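Local atomic coordinates of PAN2-PAN3 deadenylation complex catalytic subunit pan2 (Neurospora crassa, PDB entry 4CZW), a protein that serves as the catalytic subunit of the PAN2-PAN3 deadenylation complex, which probably shortens the poly(A) tails of mRNA from their ends. Residues A[187-195]-A[245-254]; A[204-212]-A[225-235]. All coordinates share one frame; numbering follows the deposited sequence.

Interaction 1. Residues A[187-195]-A[245-254]. With ZN (zinc ion), chain C.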
# COMPACT_ATOMS: atom_id res chain seq x y z
N GLN A 187 -35.42 -7.28 -6.72
CA GLN A 187 -36.79 -7.31 -7.23
C GLN A 187 -37.74 -7.81 -6.14
O GLN A 187 -37.73 -8.99 -5.80
CB GLN A 187 -36.89 -8.19 -8.47
CG GLN A 187 -38.32 -8.42 -8.94
CD GLN A 187 -38.42 -9.43 -10.06
OE1 GLN A 187 -37.73 -9.32 -11.08
NE2 GLN A 187 -39.26 -10.44 -9.88
N ILE A 188 -38.54 -6.90 -5.60
CA ILE A 188 -39.49 -7.24 -4.55
C ILE A 188 -40.88 -7.45 -5.13
O ILE A 188 -41.55 -6.49 -5.53
CB ILE A 188 -39.54 -6.15 -3.47
CG1 ILE A 188 -38.13 -5.88 -2.92
CG2 ILE A 188 -40.48 -6.55 -2.35
CD1 ILE A 188 -38.08 -4.80 -1.86
N LYS A 189 -41.32 -8.70 -5.17
CA LYS A 189 -42.61 -9.04 -5.75
C LYS A 189 -43.62 -9.47 -4.69
O LYS A 189 -43.34 -10.36 -3.89
CB LYS A 189 -42.45 -10.15 -6.79
CG LYS A 189 -43.77 -10.67 -7.35
CD LYS A 189 -43.56 -11.86 -8.28
CE LYS A 189 -42.76 -11.47 -9.51
NZ LYS A 189 -42.60 -12.61 -10.45
N CYS A 190 -44.78 -8.83 -4.69
CA CYS A 190 -45.89 -9.25 -3.84
C CYS A 190 -46.39 -10.61 -4.32
O CYS A 190 -46.68 -10.78 -5.50
CB CYS A 190 -47.01 -8.22 -3.85
SG CYS A 190 -48.51 -8.71 -2.96
N MSE A 191 -46.50 -11.56 -3.41
CA MSE A 191 -46.90 -12.92 -3.78
C MSE A 191 -48.42 -13.06 -3.91
O MSE A 191 -48.92 -14.17 -4.09
CB MSE A 191 -46.36 -13.93 -2.77
CG MSE A 191 -44.84 -13.98 -2.71
SE MSE A 191 -44.19 -15.40 -1.55
CE MSE A 191 -44.94 -16.93 -2.49
N HIS A 192 -49.14 -11.95 -3.82
CA HIS A 192 -50.59 -11.97 -3.96
C HIS A 192 -51.04 -11.37 -5.29
O HIS A 192 -51.67 -12.04 -6.10
CB HIS A 192 -51.25 -11.23 -2.80
CG HIS A 192 -52.74 -11.39 -2.75
ND1 HIS A 192 -53.35 -12.58 -2.42
CD2 HIS A 192 -53.74 -10.51 -2.99
CE1 HIS A 192 -54.66 -12.43 -2.46
NE2 HIS A 192 -54.93 -11.19 -2.81
N CYS A 193 -50.71 -10.10 -5.50
CA CYS A 193 -51.11 -9.40 -6.72
C CYS A 193 -49.99 -9.34 -7.75
O CYS A 193 -50.11 -8.68 -8.78
CB CYS A 193 -51.59 -7.98 -6.39
SG CYS A 193 -50.32 -6.91 -5.71
N GLN A 194 -48.89 -10.03 -7.45
CA GLN A 194 -47.75 -10.16 -8.36
C GLN A 194 -47.14 -8.82 -8.78
O GLN A 194 -46.52 -8.71 -9.83
CB GLN A 194 -48.16 -10.95 -9.61
CG GLN A 194 -48.90 -12.24 -9.31
CD GLN A 194 -48.15 -13.13 -8.33
OE1 GLN A 194 -46.94 -13.32 -8.45
NE2 GLN A 194 -48.87 -13.66 -7.35
N HIS A 195 -47.32 -7.80 -7.93
CA HIS A 195 -46.75 -6.48 -8.20
C HIS A 195 -45.27 -6.44 -7.84
O HIS A 195 -44.87 -6.95 -6.80
CB HIS A 195 -47.51 -5.40 -7.43
CG HIS A 195 -46.97 -4.02 -7.63
ND1 HIS A 195 -46.97 -3.39 -8.86
CD2 HIS A 195 -46.41 -3.15 -6.76
CE1 HIS A 195 -46.44 -2.19 -8.74
NE2 HIS A 195 -46.09 -2.02 -7.47
N CYS A 245 -47.80 -3.98 0.78
CA CYS A 245 -47.90 -3.82 -0.66
C CYS A 245 -48.83 -2.66 -1.00
O CYS A 245 -49.99 -2.64 -0.59
CB CYS A 245 -48.39 -5.10 -1.32
SG CYS A 245 -48.53 -4.98 -3.12
N THR A 246 -48.31 -1.70 -1.76
CA THR A 246 -49.06 -0.49 -2.08
C THR A 246 -50.25 -0.77 -3.00
O THR A 246 -51.23 -0.03 -3.00
CB THR A 246 -48.16 0.57 -2.74
OG1 THR A 246 -47.55 0.02 -3.91
CG2 THR A 246 -47.07 1.01 -1.78
N LYS A 247 -50.16 -1.84 -3.79
CA LYS A 247 -51.21 -2.15 -4.75
C LYS A 247 -52.45 -2.72 -4.07
O LYS A 247 -53.53 -2.14 -4.16
CB LYS A 247 -50.70 -3.13 -5.81
CG LYS A 247 -51.65 -3.29 -6.99
CD LYS A 247 -51.10 -4.23 -8.05
CE LYS A 247 -52.06 -4.37 -9.21
NZ LYS A 247 -51.58 -5.35 -10.23
N CYS A 248 -52.30 -3.85 -3.39
CA CYS A 248 -53.43 -4.48 -2.72
C CYS A 248 -53.62 -3.95 -1.30
O CYS A 248 -54.39 -4.51 -0.51
CB CYS A 248 -53.28 -6.01 -2.70
SG CYS A 248 -51.66 -6.63 -2.18
N GLN A 249 -52.91 -2.86 -0.98
CA GLN A 249 -53.16 -2.07 0.23
C GLN A 249 -53.09 -2.85 1.54
O GLN A 249 -53.80 -2.53 2.49
CB GLN A 249 -54.52 -1.39 0.13
CG GLN A 249 -54.58 -0.26 -0.89
CD GLN A 249 -53.98 1.03 -0.36
OE1 GLN A 249 -52.90 1.44 -0.77
NE2 GLN A 249 -54.70 1.68 0.55
N ARG A 250 -52.23 -3.86 1.61
CA ARG A 250 -52.07 -4.64 2.84
C ARG A 250 -50.74 -5.37 2.90
O ARG A 250 -50.03 -5.48 1.91
CB ARG A 250 -53.22 -5.63 2.99
CG ARG A 250 -53.32 -6.65 1.87
CD ARG A 250 -54.42 -7.66 2.15
NE ARG A 250 -54.19 -8.39 3.39
CZ ARG A 250 -55.03 -9.28 3.90
NH1 ARG A 250 -56.16 -9.57 3.27
NH2 ARG A 250 -54.74 -9.90 5.04
N TYR A 251 -50.41 -5.87 4.09
CA TYR A 251 -49.17 -6.60 4.31
C TYR A 251 -49.26 -8.01 3.74
O TYR A 251 -50.15 -8.79 4.10
CB TYR A 251 -48.83 -6.65 5.80
CG TYR A 251 -48.54 -5.29 6.40
CD1 TYR A 251 -49.57 -4.49 6.86
CD2 TYR A 251 -47.24 -4.82 6.50
CE1 TYR A 251 -49.32 -3.24 7.41
CE2 TYR A 251 -46.98 -3.58 7.04
CZ TYR A 251 -48.02 -2.79 7.50
OH TYR A 251 -47.76 -1.56 8.04
N GLN A 252 -48.33 -8.34 2.84
CA GLN A 252 -48.30 -9.65 2.20
C GLN A 252 -46.92 -10.28 2.30
O GLN A 252 -45.96 -9.63 2.73
CB GLN A 252 -48.71 -9.53 0.73
CG GLN A 252 -50.00 -8.77 0.47
CD GLN A 252 -51.24 -9.62 0.67
OE1 GLN A 252 -51.24 -10.57 1.46
NE2 GLN A 252 -52.30 -9.29 -0.05
N ASN A 253 -46.82 -11.54 1.91
CA ASN A 253 -45.52 -12.18 1.75
C ASN A 253 -44.84 -11.63 0.50
O ASN A 253 -45.42 -11.63 -0.58
CB ASN A 253 -45.67 -13.70 1.65
CG ASN A 253 -46.01 -14.35 2.98
OD1 ASN A 253 -45.57 -13.88 4.03
ND2 ASN A 253 -46.78 -15.42 2.93
N LEU A 254 -43.61 -11.15 0.66
CA LEU A 254 -42.90 -10.53 -0.45
C LEU A 254 -41.73 -11.38 -0.93
O LEU A 254 -40.85 -11.74 -0.14
CB LEU A 254 -42.41 -9.13 -0.06
CG LEU A 254 -43.48 -8.15 0.44
CD1 LEU A 254 -42.87 -6.77 0.66
CD2 LEU A 254 -44.65 -8.08 -0.53
ZN ZN C . -49.78 -6.84 -3.52

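Interaction 2. Residues A[204-212]-A[225-235]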
# COMPACT_ATOMS: atom_id res chain seq x y z
N PHE A 204 -19.54 -3.91 -2.92
CA PHE A 204 -18.12 -3.84 -3.27
C PHE A 204 -17.44 -5.17 -3.00
O PHE A 204 -16.65 -5.66 -3.82
CB PHE A 204 -17.42 -2.73 -2.48
CG PHE A 204 -17.85 -1.34 -2.87
CD1 PHE A 204 -17.45 -0.79 -4.08
CD2 PHE A 204 -18.64 -0.58 -2.02
CE1 PHE A 204 -17.83 0.49 -4.43
CE2 PHE A 204 -19.03 0.70 -2.37
CZ PHE A 204 -18.63 1.23 -3.58
N VAL A 205 -17.75 -5.76 -1.85
CA VAL A 205 -17.17 -7.04 -1.46
C VAL A 205 -18.27 -8.06 -1.14
O VAL A 205 -19.17 -7.78 -0.36
CB VAL A 205 -16.25 -6.89 -0.23
CG1 VAL A 205 -15.67 -8.24 0.17
CG2 VAL A 205 -15.14 -5.89 -0.52
N ASN A 206 -18.18 -9.23 -1.75
CA ASN A 206 -19.18 -10.28 -1.54
C ASN A 206 -18.80 -11.24 -0.42
O ASN A 206 -17.62 -11.36 -0.07
CB ASN A 206 -19.41 -11.05 -2.84
CG ASN A 206 -20.17 -10.24 -3.87
OD1 ASN A 206 -19.57 -9.62 -4.75
ND2 ASN A 206 -21.49 -10.24 -3.76
N LYS A 207 -19.80 -11.92 0.12
CA LYS A 207 -19.58 -12.88 1.20
C LYS A 207 -20.01 -14.28 0.78
O LYS A 207 -21.07 -14.45 0.17
CB LYS A 207 -20.35 -12.46 2.46
CG LYS A 207 -20.02 -11.07 2.96
CD LYS A 207 -20.85 -10.72 4.19
CE LYS A 207 -20.55 -9.32 4.69
NZ LYS A 207 -21.36 -8.97 5.89
N LEU A 208 -19.19 -15.27 1.10
CA LEU A 208 -19.51 -16.66 0.77
C LEU A 208 -20.68 -17.16 1.61
O LEU A 208 -20.92 -16.66 2.71
CB LEU A 208 -18.29 -17.56 0.97
CG LEU A 208 -17.08 -17.28 0.07
CD1 LEU A 208 -16.01 -18.35 0.27
CD2 LEU A 208 -17.50 -17.20 -1.39
N CYS A 209 -21.40 -18.14 1.09
CA CYS A 209 -22.56 -18.70 1.79
C CYS A 209 -22.54 -20.23 1.74
O CYS A 209 -22.33 -20.82 0.68
CB CYS A 209 -23.85 -18.17 1.18
SG CYS A 209 -25.36 -18.70 2.03
N TYR A 210 -22.76 -20.85 2.89
CA TYR A 210 -22.69 -22.31 3.00
C TYR A 210 -24.05 -22.92 3.31
O TYR A 210 -24.86 -22.32 4.02
CB TYR A 210 -21.67 -22.70 4.08
CG TYR A 210 -20.31 -22.07 3.90
CD1 TYR A 210 -19.37 -22.62 3.05
CD2 TYR A 210 -19.97 -20.91 4.59
CE1 TYR A 210 -18.13 -22.04 2.88
CE2 TYR A 210 -18.73 -20.32 4.42
CZ TYR A 210 -17.82 -20.89 3.57
OH TYR A 210 -16.58 -20.31 3.41
N PRO A 211 -24.31 -24.13 2.78
CA PRO A 211 -25.57 -24.84 3.01
C PRO A 211 -25.64 -25.47 4.40
O PRO A 211 -24.77 -25.22 5.24
CB PRO A 211 -25.56 -25.92 1.93
CG PRO A 211 -24.11 -26.19 1.70
CD PRO A 211 -23.42 -24.86 1.85
N ALA A 212 -26.68 -26.27 4.63
CA ALA A 212 -26.89 -26.96 5.90
C ALA A 212 -26.90 -25.99 7.08
O ALA A 212 -26.70 -26.40 8.23
CB ALA A 212 -25.83 -28.04 6.10
N ILE A 225 -19.75 -30.60 -1.99
CA ILE A 225 -20.00 -29.17 -2.05
C ILE A 225 -18.78 -28.46 -2.63
O ILE A 225 -17.68 -28.57 -2.09
CB ILE A 225 -20.32 -28.58 -0.66
CG1 ILE A 225 -21.26 -29.51 0.11
CG2 ILE A 225 -20.91 -27.19 -0.79
CD1 ILE A 225 -21.53 -29.07 1.53
N THR A 226 -18.97 -27.75 -3.74
CA THR A 226 -17.85 -27.11 -4.43
C THR A 226 -17.77 -25.62 -4.12
O THR A 226 -18.72 -25.02 -3.61
CB THR A 226 -17.95 -27.30 -5.95
OG1 THR A 226 -19.10 -26.61 -6.45
CG2 THR A 226 -18.06 -28.78 -6.30
N PHE A 227 -16.62 -25.02 -4.43
CA PHE A 227 -16.41 -23.60 -4.23
C PHE A 227 -17.28 -22.77 -5.16
O PHE A 227 -17.73 -21.68 -4.80
CB PHE A 227 -14.93 -23.24 -4.43
CG PHE A 227 -14.64 -21.77 -4.38
CD1 PHE A 227 -14.54 -21.11 -3.17
CD2 PHE A 227 -14.47 -21.04 -5.55
CE1 PHE A 227 -14.27 -19.76 -3.12
CE2 PHE A 227 -14.21 -19.68 -5.50
CZ PHE A 227 -14.11 -19.04 -4.29
N SER A 228 -17.52 -23.30 -6.36
CA SER A 228 -18.36 -22.63 -7.34
C SER A 228 -19.79 -22.48 -6.84
O SER A 228 -20.44 -21.46 -7.08
CB SER A 228 -18.34 -23.39 -8.67
OG SER A 228 -17.03 -23.46 -9.21
N GLN A 229 -20.26 -23.49 -6.12
CA GLN A 229 -21.60 -23.47 -5.55
C GLN A 229 -21.69 -22.49 -4.38
O GLN A 229 -22.70 -21.81 -4.21
CB GLN A 229 -22.00 -24.87 -5.09
CG GLN A 229 -22.20 -25.87 -6.22
CD GLN A 229 -22.30 -27.30 -5.73
OE1 GLN A 229 -21.96 -27.60 -4.59
NE2 GLN A 229 -22.77 -28.19 -6.60
N VAL A 230 -20.63 -22.43 -3.58
CA VAL A 230 -20.58 -21.52 -2.44
C VAL A 230 -20.51 -20.07 -2.92
O VAL A 230 -21.15 -19.19 -2.34
CB VAL A 230 -19.37 -21.84 -1.53
CG1 VAL A 230 -19.22 -20.78 -0.45
CG2 VAL A 230 -19.53 -23.22 -0.91
N LEU A 231 -19.75 -19.84 -3.98
CA LEU A 231 -19.65 -18.51 -4.57
C LEU A 231 -20.99 -18.06 -5.15
O LEU A 231 -21.41 -16.92 -4.95
CB LEU A 231 -18.57 -18.49 -5.66
CG LEU A 231 -18.45 -17.20 -6.47
CD1 LEU A 231 -18.17 -16.02 -5.56
CD2 LEU A 231 -17.36 -17.33 -7.52
N LYS A 232 -21.65 -18.96 -5.86
CA LYS A 232 -22.95 -18.68 -6.46
C LYS A 232 -23.99 -18.35 -5.39
O LYS A 232 -24.78 -17.42 -5.55
CB LYS A 232 -23.42 -19.86 -7.30
CG LYS A 232 -24.87 -19.76 -7.76
CD LYS A 232 -25.28 -20.96 -8.59
CE LYS A 232 -26.74 -20.89 -8.98
NZ LYS A 232 -27.07 -19.64 -9.71
N ALA A 233 -23.97 -19.11 -4.30
CA ALA A 233 -24.91 -18.91 -3.21
C ALA A 233 -24.67 -17.57 -2.51
O ALA A 233 -25.60 -16.96 -1.98
CB ALA A 233 -24.81 -20.05 -2.21
N GLY A 234 -23.42 -17.13 -2.51
CA GLY A 234 -23.06 -15.87 -1.87
C GLY A 234 -23.50 -14.66 -2.67
O GLY A 234 -24.04 -13.71 -2.11
N LEU A 235 -23.27 -14.70 -3.98
CA LEU A 235 -23.63 -13.60 -4.86
C LEU A 235 -25.14 -13.38 -4.92
O LEU A 235 -25.62 -12.25 -4.84
CB LEU A 235 -23.09 -13.85 -6.27
CG LEU A 235 -21.57 -13.74 -6.44
CD1 LEU A 235 -21.12 -14.39 -7.74
CD2 LEU A 235 -21.14 -12.29 -6.41
O HOH W 1 -22.31 -11.41 -1.35

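Interaction 1. Residues A[187-195]-A[245-254]
Ile188 meets Leu254 through its CG2 branch, which sits 3.8 Å from Leu254 CD1; at chi1 -54° CG2 stands anti to the backbone N, and this branch meets the leucine. Lys189 adds its backbone, its O receiving a CA-H...O contact from Leu254. Cys190 and Leu254 then form a non-hydrogen-bonded antiparallel pair, and Leu254 CD2 covers Cys190 CA at 3.7 Å. Cys190 SG binds the zinc ion, rests against Gln252 CG at 3.7 Å, and accepts the N-H of His192, with a weak bond from Cys193 N; the metal and these N-H groups would probably offset the negative charge of the thiolate. Met191 N donates to Asn253 O at 3.0 Å, while the selenium (SE) of Met191, modelled as selenomethionine, crosses Asn253 at a slant near CB. The His192 ring lies near the Gln252 amide group, the two planes 30° apart. Cys193 has SG between its own N and carbonyl carbon (chi1 64°), swinging the sulfur inward to the zinc; the extended chain of Lys247 runs past it, CD lying 3.6 Å from Cys193 SG, and continues by His195, whose CB is 3.8 Å from the same CD. Cys245 and Cys248 complete a four-cysteine site, the SG atoms of Cys190, Cys193, Cys245 and Cys248 each about 2.3 Å from the zinc. Two CxxC pairs gripping one metal across neighbouring hairpins make a zinc ribbon, as in the fingers of ubiquitin-specific proteases. Beyond the metal, Gln249 and Arg250 form a G1 beta bulge opposite Cys245. The site sits at the outer end of a four-stranded antiparallel sheet, in which strands 183-190 and 250-262 are central and strands 196-201 and 238-245 flank them.

Interaction 2. Residues A[204-212]-A[225-235]
The segment 204-212 runs extended past helix 227-235, coming nearest at Leu208 and Gly234, whose CA atoms are 4.5 Å apart; since Gly234 has no side chain, the backbone around Lys207 can settle directly on the helix. The two backbones are linked there by a water, which accepts from Asn206 ND2 and Lys207 N and donates to Gly234 O. Leu235 CD2 sits over the face of the Asn206 amide, 3.4 Å from Asn206 CG, while Asn206 OD1 turns to Thr182. Leu208 carries the apolar part. Its CB rests on Val230 CG1 at 3.6 Å, and its two methyls divide: CD1 approaches Phe227 CE1 at 4.1 Å, and CD2 settles near Leu231 CA at the same spacing. Replacing this leucine by alanine would probably leave a gap beside Phe227 and Leu231, where the two methyls had packed. Val230 CG1, anti to its own nitrogen (chi1 173°), is wedged between Leu208, Cys209 and Tyr210, lying 3.7 Å from Tyr210 CE1; the tyrosine hydroxyl is bonded farther away, to Trp282 and Thr271. Cys209 CB lies 4.0 Å from Ala233 CB, and at the end Pro211 and Ile225 run in opposite directions, Pro211 CG meeting the CD1 methyl of Ile225. Ahead of the helix, Thr226 and Gln229 form a capping box, with Thr226 N donating to Gln229 OE1 and a weaker return bond from Gln229 N to Thr226 OG1. The whole is a capped helix with a short strand and the extended loop that follows it laid along the helix, within the pseudo-UCH domain, whose ubiquitin-specific-protease-like fold draws strand 206-207 into its large mixed sheet, parallel to strand 266-270.

How the interactions relate
Both interactions belong to the ubiquitin-specific-protease-like domain of Pan2, a pseudo-enzyme predicted to be inactive and to act as a scaffold, and neither involves the exonuclease domain. Along the chain, interaction 2 is nested within the loop that interaction 1 closes: strand 183-190 and the first zinc knuckle come first, then strand 206-207 and helix 227-235, then strand 238-245 leads back to the second knuckle. Their centres are 29 Å apart and their nearest atoms about 11 Å, without touching. Zinc thus ties the outer tip of the four-stranded sheet, whereas the helix packs nearer the body of the domain, beside its large mixed sheet.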